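Local coordinates for protein MFP2B (Ascaris suum, PDB 2BJR) that probably promotes polymerization of the major sperm protein during amoeboid motility of nematode sperm, and binds a zinc ion, at residues S217-P222 against D320-L325; Y34-Y39 against G75-L80. One frame throughout, in Å; residues are numbered along the deposited sequence.

Contact 1 of 2, residues S217-P222 against D320-L325; sequences SLDTLP and DGKEIL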
ATOM      1  N   SER A 217      -4.898  -4.890 -24.922  1.00 21.60           N
ATOM      2  CA  SER A 217      -6.303  -5.259 -24.821  1.00 22.07           C
ATOM      3  C   SER A 217      -6.462  -6.809 -24.824  1.00 21.78           C
ATOM      4  O   SER A 217      -5.767  -7.547 -25.536  1.00 20.72           O
ATOM      5  CB  SER A 217      -7.141  -4.594 -25.951  1.00 21.63           C
ATOM      6  OG  SER A 217      -7.008  -3.156 -25.905  1.00 22.45           O
ATOM      7  N   LEU A 218      -7.361  -7.279 -23.979  1.00 21.28           N
ATOM      8  CA  LEU A 218      -7.740  -8.661 -23.911  1.00 21.95           C
ATOM      9  C   LEU A 218      -8.850  -9.049 -24.868  1.00 22.23           C
ATOM     10  O   LEU A 218      -9.724  -8.251 -25.198  1.00 24.21           O
ATOM     11  CB  LEU A 218      -8.237  -8.981 -22.476  1.00 20.92           C
ATOM     12  CG  LEU A 218      -7.197  -8.715 -21.378  1.00 18.96           C
ATOM     13  CD1 LEU A 218      -7.784  -9.210 -20.037  1.00 21.22           C
ATOM     14  CD2 LEU A 218      -5.870  -9.365 -21.656  1.00 18.86           C
ATOM     15  N   ASP A 219      -8.821 -10.301 -25.285  1.00 23.72           N
ATOM     16  CA  ASP A 219     -10.004 -10.964 -25.873  1.00 24.22           C
ATOM     17  C   ASP A 219     -10.764 -11.580 -24.715  1.00 23.17           C
ATOM     18  O   ASP A 219     -10.469 -12.695 -24.290  1.00 23.59           O
ATOM     19  CB  ASP A 219      -9.533 -11.999 -26.893  1.00 24.32           C
ATOM     20  CG  ASP A 219     -10.647 -12.872 -27.453  1.00 28.71           C
ATOM     21  OD1 ASP A 219     -11.871 -12.581 -27.328  1.00 30.91           O
ATOM     22  OD2 ASP A 219     -10.339 -13.923 -28.060  1.00 32.06           O
ATOM     23  N   THR A 220     -11.683 -10.803 -24.141  1.00 23.51           N
ATOM     24  CA  THR A 220     -12.201 -11.091 -22.801  1.00 22.75           C
ATOM     25  C   THR A 220     -13.647 -11.612 -22.782  1.00 23.45           C
ATOM     26  O   THR A 220     -14.244 -11.911 -23.821  1.00 23.51           O
ATOM     27  CB  THR A 220     -11.981  -9.877 -21.866  1.00 22.36           C
ATOM     28  OG1 THR A 220     -12.225 -10.255 -20.502  1.00 22.16           O
ATOM     29  CG2 THR A 220     -12.965  -8.739 -22.126  1.00 21.68           C
ATOM     30  N   LEU A 221     -14.188 -11.781 -21.593  1.00 24.32           N
ATOM     31  CA  LEU A 221     -15.508 -12.306 -21.420  1.00 24.02           C
ATOM     32  C   LEU A 221     -16.613 -11.284 -21.674  1.00 23.29           C
ATOM     33  O   LEU A 221     -16.412 -10.082 -21.583  1.00 23.32           O
ATOM     34  CB  LEU A 221     -15.668 -12.854 -20.019  1.00 24.04           C
ATOM     35  CG  LEU A 221     -14.858 -14.114 -19.756  1.00 24.13           C
ATOM     36  CD1 LEU A 221     -14.791 -14.369 -18.242  1.00 25.42           C
ATOM     37  CD2 LEU A 221     -15.506 -15.294 -20.471  1.00 26.27           C
ATOM     38  N   PRO A 222     -17.794 -11.777 -22.023  1.00 23.89           N
ATOM     39  CA  PRO A 222     -18.963 -10.900 -22.197  1.00 24.50           C
ATOM     40  C   PRO A 222     -19.207 -10.028 -20.972  1.00 23.85           C
ATOM     41  O   PRO A 222     -19.204 -10.516 -19.813  1.00 25.31           O
ATOM     42  CB  PRO A 222     -20.132 -11.903 -22.363  1.00 25.33           C
ATOM     43  CG  PRO A 222     -19.525 -13.091 -22.967  1.00 23.42           C
ATOM     44  CD  PRO A 222     -18.118 -13.177 -22.340  1.00 24.48           C
ATOM     45  N   ASP A 320     -13.393 -20.135 -20.618  1.00 31.89           N
ATOM     46  CA  ASP A 320     -14.254 -20.190 -21.793  1.00 33.13           C
ATOM     47  C   ASP A 320     -13.458 -19.702 -23.004  1.00 32.12           C
ATOM     48  O   ASP A 320     -13.993 -19.040 -23.874  1.00 33.46           O
ATOM     49  CB  ASP A 320     -15.512 -19.309 -21.604  1.00 34.91           C
ATOM     50  CG  ASP A 320     -16.498 -19.862 -20.554  1.00 39.20           C
ATOM     51  OD1 ASP A 320     -16.379 -21.058 -20.173  1.00 42.14           O
ATOM     52  OD2 ASP A 320     -17.424 -19.151 -20.058  1.00 44.53           O
ATOM     53  N   GLY A 321     -12.170 -19.995 -23.053  1.00 31.31           N
ATOM     54  CA  GLY A 321     -11.318 -19.517 -24.134  1.00 30.36           C
ATOM     55  C   GLY A 321     -11.003 -18.020 -24.163  1.00 29.35           C
ATOM     56  O   GLY A 321     -10.335 -17.549 -25.070  1.00 30.77           O
ATOM     57  N   LYS A 322     -11.430 -17.278 -23.144  1.00 27.81           N
ATOM     58  CA  LYS A 322     -11.232 -15.827 -23.078  1.00 25.72           C
ATOM     59  C   LYS A 322     -10.280 -15.460 -21.939  1.00 24.75           C
ATOM     60  O   LYS A 322     -10.155 -16.193 -20.955  1.00 23.71           O
ATOM     61  CB  LYS A 322     -12.574 -15.147 -22.833  1.00 26.58           C
ATOM     62  CG  LYS A 322     -13.623 -15.403 -23.936  1.00 27.19           C
ATOM     63  CD  LYS A 322     -13.111 -14.898 -25.289  1.00 29.30           C
ATOM     64  CE  LYS A 322     -14.189 -14.979 -26.379  1.00 32.23           C
ATOM     65  NZ  LYS A 322     -13.702 -14.444 -27.671  1.00 34.50           N
ATOM     66  N   GLU A 323      -9.634 -14.320 -22.102  1.00 22.78           N
ATOM     67  CA  GLU A 323      -8.664 -13.768 -21.163  1.00 21.59           C
ATOM     68  C   GLU A 323      -9.362 -12.844 -20.177  1.00 20.16           C
ATOM     69  O   GLU A 323     -10.154 -12.025 -20.596  1.00 20.68           O
ATOM     70  CB  GLU A 323      -7.654 -12.959 -21.928  1.00 21.41           C
ATOM     71  CG  GLU A 323      -6.798 -13.791 -22.878  1.00 23.52           C
ATOM     72  CD  GLU A 323      -6.182 -13.000 -24.001  1.00 26.16           C
ATOM     73  OE1 GLU A 323      -6.602 -11.864 -24.253  1.00 24.14           O
ATOM     74  OE2 GLU A 323      -5.247 -13.546 -24.632  1.00 26.93           O
ATOM     75  N   ILE A 324      -9.023 -12.943 -18.893  1.00 18.92           N
ATOM     76  CA  ILE A 324      -9.708 -12.190 -17.839  1.00 18.80           C
ATOM     77  C   ILE A 324      -8.817 -12.060 -16.619  1.00 18.82           C
ATOM     78  O   ILE A 324      -8.280 -13.042 -16.119  1.00 18.85           O
ATOM     79  CB  ILE A 324     -11.060 -12.821 -17.508  1.00 18.98           C
ATOM     80  CG1 ILE A 324     -11.806 -12.049 -16.405  1.00 19.00           C
ATOM     81  CG2 ILE A 324     -10.909 -14.278 -17.107  1.00 21.91           C
ATOM     82  CD1 ILE A 324     -12.234 -10.714 -16.843  1.00 22.13           C
ATOM     83  N   LEU A 325      -8.657 -10.822 -16.140  1.00 17.78           N
ATOM     84  CA  LEU A 325      -7.755 -10.529 -15.053  1.00 16.43           C
ATOM     85  C   LEU A 325      -8.373 -10.803 -13.659  1.00 17.32           C
ATOM     86  O   LEU A 325      -9.445 -10.278 -13.316  1.00 16.39           O
ATOM     87  CB  LEU A 325      -7.295  -9.085 -15.149  1.00 15.32           C
ATOM     88  CG  LEU A 325      -6.359  -8.576 -14.078  1.00 13.42           C
ATOM     89  CD1 LEU A 325      -5.063  -9.362 -14.100  1.00 15.31           C
ATOM     90  CD2 LEU A 325      -6.034  -7.091 -14.190  1.00 14.20           C
TER
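Lys322 lays its aliphatic chain across the backbone of Asp219 and Thr220, in a contact where the loop 217-222 crosses the start of strand 322-329, the second arm of a beta hairpin whose two-residue type I' turn is Asp320-Gly321. The end-to-end directions differ by 125°, and with one backbone-to-backbone hydrogen bond between the segments the loop is not a regular strand partner. That bond runs from Glu323 N to Asp219 O (2.9 Å), nearly straight at 169° at the hydrogen, although the donor stands above the carbonyl plane. Glu323 reaches out with an extended chain toward the start of the loop, where OE1 takes the Asp219 N-H at 2.9 Å from above the carboxylate plane, so Asp219 is gripped at both N and O by one residue. The other oxygen, OE2, forms a salt bridge with Arg216, which would fix the rotation of the carboxylate. Lys322 is bent at chi2 and extended beyond, which carries NZ to the syn lone pair of Asp219 OD1 at 2.6 Å; this salt bridge lies on the solvent side, Asp219 being exposed and Lys322 partly so. Further along the loop, Leu221 CD2 rests on Lys322 CB at 3.8 Å, while its CD1 meets Ile324 CG2 at 4.0 Å, the two side chains crossing at about a right angle. Tyr339 and Ile337 of strand 334-339 add to this apolar patch. Thr220 OG1, anti to its backbone N (chi1 -168°), also bonds Gln228 NE2, and it donates to Glu323 O at 2.7 Å, in the carbonyl plane.

Contact 2 of 2, residues Y34-Y39 against G75-L80; sequences YVALWY and GQIQVL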
ATOM      1  N   TYR A  34      -1.416   2.562   7.505  1.00 14.08           N
ATOM      2  CA  TYR A  34      -1.389   4.005   7.288  1.00 13.13           C
ATOM      3  C   TYR A  34      -1.277   4.736   8.633  1.00 13.92           C
ATOM      4  O   TYR A  34      -1.788   4.259   9.637  1.00 15.04           O
ATOM      5  CB  TYR A  34      -2.626   4.491   6.520  1.00 12.42           C
ATOM      6  CG  TYR A  34      -2.886   3.763   5.217  1.00 12.26           C
ATOM      7  CD1 TYR A  34      -3.525   2.529   5.188  1.00 14.98           C
ATOM      8  CD2 TYR A  34      -2.557   4.344   4.006  1.00 14.86           C
ATOM      9  CE1 TYR A  34      -3.755   1.864   3.993  1.00 17.01           C
ATOM     10  CE2 TYR A  34      -2.807   3.703   2.825  1.00 14.44           C
ATOM     11  CZ  TYR A  34      -3.402   2.497   2.812  1.00 15.79           C
ATOM     12  OH  TYR A  34      -3.679   1.939   1.604  1.00 16.50           O
ATOM     13  N   VAL A  35      -0.641   5.905   8.596  1.00 14.50           N
ATOM     14  CA  VAL A  35      -0.397   6.715   9.772  1.00 15.00           C
ATOM     15  C   VAL A  35      -1.717   7.353  10.203  1.00 15.78           C
ATOM     16  O   VAL A  35      -2.360   8.101   9.431  1.00 16.15           O
ATOM     17  CB  VAL A  35       0.710   7.809   9.514  1.00 14.39           C
ATOM     18  CG1 VAL A  35       1.012   8.529  10.788  1.00 17.11           C
ATOM     19  CG2 VAL A  35       1.972   7.157   8.984  1.00 16.42           C
ATOM     20  N   ALA A  36      -2.081   7.127  11.466  1.00 16.28           N
ATOM     21  CA  ALA A  36      -3.365   7.558  12.000  1.00 15.61           C
ATOM     22  C   ALA A  36      -3.225   8.240  13.330  1.00 15.29           C
ATOM     23  O   ALA A  36      -2.216   8.124  14.025  1.00 15.90           O
ATOM     24  CB  ALA A  36      -4.332   6.420  12.117  1.00 16.60           C
ATOM     25  N   LEU A  37      -4.253   9.010  13.628  1.00 16.49           N
ATOM     26  CA  LEU A  37      -4.278   9.907  14.799  1.00 16.66           C
ATOM     27  C   LEU A  37      -5.652   9.909  15.460  1.00 16.79           C
ATOM     28  O   LEU A  37      -6.696   9.979  14.807  1.00 16.36           O
ATOM     29  CB  LEU A  37      -3.906  11.336  14.365  1.00 17.29           C
ATOM     30  CG  LEU A  37      -4.052  12.457  15.423  1.00 17.47           C
ATOM     31  CD1 LEU A  37      -3.042  12.278  16.586  1.00 18.77           C
ATOM     32  CD2 LEU A  37      -3.862  13.796  14.692  1.00 21.22           C
ATOM     33  N   TRP A  38      -5.645   9.880  16.792  1.00 18.71           N
ATOM     34  CA  TRP A  38      -6.882   9.946  17.584  1.00 19.64           C
ATOM     35  C   TRP A  38      -6.625  10.816  18.817  1.00 19.52           C
ATOM     36  O   TRP A  38      -5.475  11.103  19.171  1.00 18.65           O
ATOM     37  CB  TRP A  38      -7.271   8.519  17.988  1.00 20.45           C
ATOM     38  CG  TRP A  38      -8.574   8.342  18.773  1.00 21.57           C
ATOM     39  CD1 TRP A  38      -9.854   8.563  18.365  1.00 24.85           C
ATOM     40  CD2 TRP A  38      -8.661   7.868  20.121  1.00 24.56           C
ATOM     41  NE1 TRP A  38     -10.730   8.269  19.393  1.00 27.16           N
ATOM     42  CE2 TRP A  38     -10.024   7.828  20.471  1.00 25.37           C
ATOM     43  CE3 TRP A  38      -7.722   7.468  21.057  1.00 23.86           C
ATOM     44  CZ2 TRP A  38     -10.466   7.416  21.734  1.00 26.20           C
ATOM     45  CZ3 TRP A  38      -8.175   7.032  22.316  1.00 30.11           C
ATOM     46  CH2 TRP A  38      -9.525   7.006  22.618  1.00 24.35           C
ATOM     47  N   TYR A  39      -7.718  11.257  19.423  1.00 20.09           N
ATOM     48  CA  TYR A  39      -7.651  12.126  20.606  1.00 21.46           C
ATOM     49  C   TYR A  39      -8.543  11.564  21.677  1.00 22.03           C
ATOM     50  O   TYR A  39      -9.627  11.048  21.392  1.00 22.74           O
ATOM     51  CB  TYR A  39      -8.126  13.547  20.295  1.00 22.09           C
ATOM     52  CG  TYR A  39      -7.175  14.331  19.466  1.00 20.73           C
ATOM     53  CD1 TYR A  39      -7.161  14.162  18.110  1.00 22.46           C
ATOM     54  CD2 TYR A  39      -6.341  15.267  20.010  1.00 21.55           C
ATOM     55  CE1 TYR A  39      -6.336  14.890  17.330  1.00 23.76           C
ATOM     56  CE2 TYR A  39      -5.510  16.006  19.234  1.00 24.73           C
ATOM     57  CZ  TYR A  39      -5.490  15.788  17.885  1.00 21.88           C
ATOM     58  OH  TYR A  39      -4.674  16.530  17.060  1.00 27.89           O
ATOM     59  N   GLY A  75     -16.783   7.892  16.086  1.00 29.84           N
ATOM     60  CA  GLY A  75     -17.042   7.639  14.675  1.00 29.81           C
ATOM     61  C   GLY A  75     -15.884   7.937  13.714  1.00 29.75           C
ATOM     62  O   GLY A  75     -15.918   7.456  12.578  1.00 30.54           O
ATOM     63  N   GLN A  76     -14.904   8.726  14.157  1.00 28.64           N
ATOM     64  CA  GLN A  76     -13.842   9.191  13.272  1.00 29.00           C
ATOM     65  C   GLN A  76     -12.472   9.343  13.934  1.00 26.23           C
ATOM     66  O   GLN A  76     -12.329   9.673  15.144  1.00 25.56           O
ATOM     67  CB  GLN A  76     -14.234  10.471  12.507  1.00 29.39           C
ATOM     68  CG  GLN A  76     -14.761  11.652  13.323  1.00 33.30           C
ATOM     69  CD  GLN A  76     -16.263  11.564  13.676  1.00 38.63           C
ATOM     70  OE1 GLN A  76     -16.669  12.069  14.734  1.00 43.48           O
ATOM     71  NE2 GLN A  76     -17.077  10.919  12.820  1.00 37.95           N
ATOM     72  N   ILE A  77     -11.455   9.048  13.108  1.00 23.02           N
ATOM     73  CA  ILE A  77     -10.078   9.315  13.411  1.00 21.33           C
ATOM     74  C   ILE A  77      -9.539  10.221  12.324  1.00 20.53           C
ATOM     75  O   ILE A  77     -10.300  10.679  11.474  1.00 21.12           O
ATOM     76  CB  ILE A  77      -9.262   8.008  13.450  1.00 21.11           C
ATOM     77  CG1 ILE A  77      -9.407   7.218  12.136  1.00 22.27           C
ATOM     78  CG2 ILE A  77      -9.693   7.132  14.618  1.00 23.54           C
ATOM     79  CD1 ILE A  77      -8.182   6.351  11.839  1.00 22.99           C
ATOM     80  N   GLN A  78      -8.256  10.496  12.376  1.00 18.67           N
ATOM     81  CA  GLN A  78      -7.596  11.211  11.273  1.00 19.36           C
ATOM     82  C   GLN A  78      -6.497  10.336  10.677  1.00 18.99           C
ATOM     83  O   GLN A  78      -5.887   9.548  11.420  1.00 18.22           O
ATOM     84  CB  GLN A  78      -7.043  12.526  11.742  1.00 19.60           C
ATOM     85  CG  GLN A  78      -8.144  13.553  12.017  1.00 22.04           C
ATOM     86  CD  GLN A  78      -7.686  14.686  12.878  1.00 27.39           C
ATOM     87  OE1 GLN A  78      -7.474  14.489  14.054  1.00 33.89           O
ATOM     88  NE2 GLN A  78      -7.598  15.888  12.320  1.00 30.16           N
ATOM     89  N   VAL A  79      -6.295  10.486   9.365  1.00 17.36           N
ATOM     90  CA  VAL A  79      -5.232   9.792   8.611  1.00 17.93           C
ATOM     91  C   VAL A  79      -4.337  10.819   7.983  1.00 17.16           C
ATOM     92  O   VAL A  79      -4.802  11.831   7.379  1.00 18.77           O
ATOM     93  CB  VAL A  79      -5.832   8.842   7.571  1.00 18.17           C
ATOM     94  CG1 VAL A  79      -4.727   8.102   6.760  1.00 16.95           C
ATOM     95  CG2 VAL A  79      -6.717   7.827   8.284  1.00 20.73           C
ATOM     96  N   LEU A  80      -3.059  10.675   8.232  1.00 16.86           N
ATOM     97  CA  LEU A  80      -2.079  11.583   7.661  1.00 17.72           C
ATOM     98  C   LEU A  80      -2.236  11.596   6.139  1.00 17.90           C
ATOM     99  O   LEU A  80      -2.419  10.542   5.505  1.00 16.70           O
ATOM    100  CB  LEU A  80      -0.689  11.149   8.007  1.00 17.02           C
ATOM    101  CG  LEU A  80       0.467  12.094   7.658  1.00 16.19           C
ATOM    102  CD1 LEU A  80       0.302  13.461   8.333  1.00 20.78           C
ATOM    103  CD2 LEU A  80       1.747  11.436   8.123  1.00 15.75           C
TER
HETATM  104  O   HOH W   1      -8.325  12.421  15.310  1.00 29.20           O
HETATM  105  O   HOH W   2      -5.800  17.222  14.579  1.00 36.16           O
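Strands 34-39 and 76-80 run antiparallel, their short axes 141° apart and 4.6 Å at closest approach, with Leu37 and Gln78 as a hydrogen-bonded pair and Ala36 and Val79 as the adjoining non-hydrogen-bonded one. Leu37 N gives to Gln78 O at 2.8 Å and Gln78 N to Leu37 O at 2.9 Å, both in the carbonyl plane; Leu80 N to Val35 O continues the ladder. Gln78 CG lies beside the backbone N, anti to the carbonyl carbon, and the chain extends beyond it alongside Leu37, putting OE1 3.7 Å from Leu37 CD2. The same OE1 sits at the edge of the Tyr39 ring, 3.5 Å from CE1, the amide and ring planes 38° apart. A water donates to both Gln78 OE1 (2.6 Å) and Leu37 O, tying side chain to backbone, while Gln78 NE2 reaches Trp11 O on strand 10-15. On the face of Ala36 and Val79, the buried Ile77 brings CD1 to 3.9 Å from Ala36 CB, and Phe60 of strand 55-62 touches both Ala36 and Ile77. Val35 and Leu80 run alongside each other, and both touch Trp11. Such pairing is that of interior strands in an antiparallel sheet, here flanked by 10-15 and 43-52.

In the fold
Contact 2 comes first along the chain and closes before contact 1 opens. They fall in different cytosolic motility protein regions, 8-167 and 192-361, and on opposite sides of the chain's centre, their own centres 41 Å apart and their nearest atoms about 18 Å apart. No sheet is shared: contact 2 joins neighbouring strands 34-40 and 76-81 inside one antiparallel sheet, whereas contact 1 brings the loop between strands 209-210 and 229-235 onto strand 322-329, which belongs to a different sheet from those two strands. Contact 2 is thus a pairing within one sheet of the first region, while contact 1 packs a loop from one sheet of the second against a strand of another. Both lie away from the zinc site of His86, Cys174, Cys176 and Cys179.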